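Local atomic coordinates of zinc-finger (Saccharomonospora viridis, PDB entry 3RMQ), a protein that is of unknown function but binds a zinc ion and belongs to a zinc-finger family. Residues 58-63 with 82-87. The protein carries 1 engineered substitution. Sequence-based numbering, arbitrary orientation.
Sequences ECPVCT and HRFDWS. With ZN (zinc ion), chain B.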
loop_
_atom_site.group_PDB
_atom_site.type_symbol
_atom_site.label_atom_id
_atom_site.label_comp_id
_atom_site.label_asym_id
_atom_site.label_seq_id
_atom_site.Cartn_x
_atom_site.Cartn_y
_atom_site.Cartn_z
ATOM N N GLU A 58 2.690 -7.689 -0.717
ATOM C CA GLU A 58 2.604 -6.225 -0.659
ATOM C C GLU A 58 1.149 -5.722 -0.618
ATOM O O GLU A 58 0.258 -6.292 -1.244
ATOM C CB GLU A 58 3.318 -5.597 -1.853
ATOM C CG GLU A 58 4.809 -5.660 -1.741
ATOM C CD GLU A 58 5.402 -7.024 -2.098
ATOM O OE1 GLU A 58 4.834 -7.707 -2.988
ATOM O OE2 GLU A 58 6.434 -7.406 -1.470
ATOM N N CYS A 59 0.920 -4.642 0.108
ATOM C CA CYS A 59 -0.380 -3.967 0.154
ATOM C C CYS A 59 -0.616 -3.325 -1.215
ATOM O O CYS A 59 0.163 -2.472 -1.648
ATOM C CB CYS A 59 -0.372 -2.861 1.249
ATOM S SG CYS A 59 -1.922 -1.853 1.197
ATOM N N PRO A 60 -1.652 -3.767 -1.960
ATOM C CA PRO A 60 -1.825 -3.180 -3.303
ATOM C C PRO A 60 -2.058 -1.678 -3.242
ATOM O O PRO A 60 -1.596 -0.933 -4.111
ATOM C CB PRO A 60 -3.099 -3.878 -3.835
ATOM C CG PRO A 60 -3.104 -5.210 -3.104
ATOM C CD PRO A 60 -2.605 -4.855 -1.697
ATOM N N VAL A 61 -2.793 -1.213 -2.230
ATOM C CA VAL A 61 -3.130 0.213 -2.177
ATOM C C VAL A 61 -1.885 1.072 -1.906
ATOM O O VAL A 61 -1.628 2.076 -2.591
ATOM C CB VAL A 61 -4.195 0.456 -1.087
ATOM C CG1 VAL A 61 -4.457 1.929 -0.950
ATOM C CG2 VAL A 61 -5.498 -0.318 -1.492
ATOM N N CYS A 62 -1.110 0.669 -0.914
ATOM C CA CYS A 62 0.146 1.361 -0.615
ATOM C C CYS A 62 1.099 1.370 -1.828
ATOM O O CYS A 62 1.795 2.365 -2.060
ATOM C CB CYS A 62 0.883 0.682 0.561
ATOM S SG CYS A 62 0.280 1.147 2.166
ATOM N N THR A 63 1.179 0.262 -2.553
ATOM C CA THR A 63 2.121 0.160 -3.691
ATOM C C THR A 63 1.753 1.191 -4.772
ATOM O O THR A 63 2.609 1.894 -5.288
ATOM C CB THR A 63 2.113 -1.280 -4.317
ATOM O OG1 THR A 63 2.476 -2.268 -3.324
ATOM C CG2 THR A 63 3.130 -1.376 -5.526
ATOM N N HIS A 82 -1.722 -4.195 -12.185
ATOM C CA HIS A 82 -2.243 -5.374 -12.808
ATOM C C HIS A 82 -1.759 -6.615 -12.104
ATOM O O HIS A 82 -2.388 -7.648 -12.223
ATOM C CB HIS A 82 -1.943 -5.392 -14.310
ATOM C CG HIS A 82 -2.972 -4.661 -15.120
ATOM N ND1 HIS A 82 -3.441 -3.411 -14.771
ATOM C CD2 HIS A 82 -3.642 -5.012 -16.243
ATOM C CE1 HIS A 82 -4.344 -3.017 -15.651
ATOM N NE2 HIS A 82 -4.487 -3.971 -16.554
ATOM N N ARG A 83 -0.696 -6.536 -11.311
ATOM C CA ARG A 83 -0.232 -7.762 -10.668
ATOM C C ARG A 83 -0.831 -8.086 -9.295
ATOM O O ARG A 83 -0.443 -9.080 -8.672
ATOM C CB ARG A 83 1.283 -7.757 -10.583
ATOM C CG ARG A 83 1.811 -6.929 -9.478
ATOM C CD ARG A 83 3.180 -6.434 -9.856
ATOM N NE ARG A 83 3.881 -5.960 -8.679
ATOM C CZ ARG A 83 5.085 -5.415 -8.707
ATOM N NH1 ARG A 83 5.646 -5.007 -7.575
ATOM N NH2 ARG A 83 5.719 -5.273 -9.868
ATOM N N PHE A 84 -1.776 -7.280 -8.810
ATOM C CA PHE A 84 -2.461 -7.580 -7.540
ATOM C C PHE A 84 -3.894 -8.069 -7.761
ATOM O O PHE A 84 -4.472 -7.832 -8.821
ATOM C CB PHE A 84 -2.494 -6.315 -6.661
ATOM C CG PHE A 84 -1.139 -5.808 -6.314
ATOM C CD1 PHE A 84 -0.352 -6.516 -5.435
ATOM C CD2 PHE A 84 -0.662 -4.613 -6.833
ATOM C CE1 PHE A 84 0.905 -6.060 -5.089
ATOM C CE2 PHE A 84 0.590 -4.151 -6.513
ATOM C CZ PHE A 84 1.381 -4.873 -5.625
ATOM N N ASP A 85 -4.457 -8.723 -6.744
ATOM C CA ASP A 85 -5.887 -9.028 -6.684
ATOM C C ASP A 85 -6.605 -7.893 -5.940
ATOM O O ASP A 85 -6.168 -7.472 -4.889
ATOM C CB ASP A 85 -6.108 -10.359 -5.962
ATOM C CG ASP A 85 -5.394 -11.532 -6.658
ATOM O OD1 ASP A 85 -5.147 -11.441 -7.888
ATOM O OD2 ASP A 85 -5.070 -12.535 -5.973
ATOM N N TRP A 86 -7.698 -7.408 -6.496
ATOM C CA TRP A 86 -8.344 -6.203 -6.012
ATOM C C TRP A 86 -9.787 -6.460 -5.548
ATOM O O TRP A 86 -10.713 -6.607 -6.362
ATOM C CB TRP A 86 -8.382 -5.174 -7.122
ATOM C CG TRP A 86 -7.040 -4.619 -7.467
ATOM C CD1 TRP A 86 -6.189 -5.019 -8.472
ATOM C CD2 TRP A 86 -6.425 -3.542 -6.819
ATOM N NE1 TRP A 86 -5.063 -4.227 -8.472
ATOM C CE2 TRP A 86 -5.187 -3.298 -7.472
ATOM C CE3 TRP A 86 -6.789 -2.740 -5.752
ATOM C CZ2 TRP A 86 -4.312 -2.311 -7.046
ATOM C CZ3 TRP A 86 -5.933 -1.735 -5.347
ATOM C CH2 TRP A 86 -4.700 -1.535 -5.989
ATOM N N SER A 87 -9.975 -6.514 -4.240
ATOM C CA SER A 87 -11.296 -6.699 -3.672
ATOM C C SER A 87 -11.998 -5.350 -3.583
ATOM O O SER A 87 -11.363 -4.314 -3.727
ATOM C CB SER A 87 -11.174 -7.276 -2.284
ATOM O OG SER A 87 -10.580 -6.306 -1.460
HETATM ZN ZN ZN B . -1.271 -0.347 2.885
#
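Pro60 fits into the angle formed by Phe84 and Trp86, its CA over one ring and its CB over the other. The CA stands over the middle of the Phe84 ring, 3.9 Å from the centroid and only 8° off the normal, a CH-pi contact. Phe84 CG, anti to its own carbonyl carbon (chi1 -61°), comes to lie near Pro60 CB. The same Pro60 CB makes a second CH-pi contact with the six-membered ring of Trp86, offset toward the rim, where it lies 3.6 Å from Trp86 CH2. Arg83 lays its CG over the other face of Phe84, clamping that ring between the aliphatic chain and the proline. At the far end of the ring, Thr63 OG1 approaches Phe84 CZ at 3.6 Å, and Glu58 CB is 4.1 Å from Phe84 CE1. The Thr63 hydroxyl donates to Cys59 O at 2.9 Å from above the carbonyl plane, while Thr63 N reaches this oxygen from the opposite face, so two bonds grip it. Val61 CG2 meets Trp86 CZ3; the indole NE1 is held by Ala81 O, and Leu90 of helix 88-97 also touches Pro60 and Val61. Just before the proline in sequence, Cys59 SG caps the helix by accepting a nearly straight bond from Cys62 N (173°), and both sulfurs bind zinc, at 2.4 Å from Cys59 SG and 2.3 Å from Cys62 SG. His17 and Cys36 complete a zinc site of three cysteines and one histidine, whose CxxC pair opens helix 60-69 and which packs through its proline against the loop between helices 74-81 and 88-97.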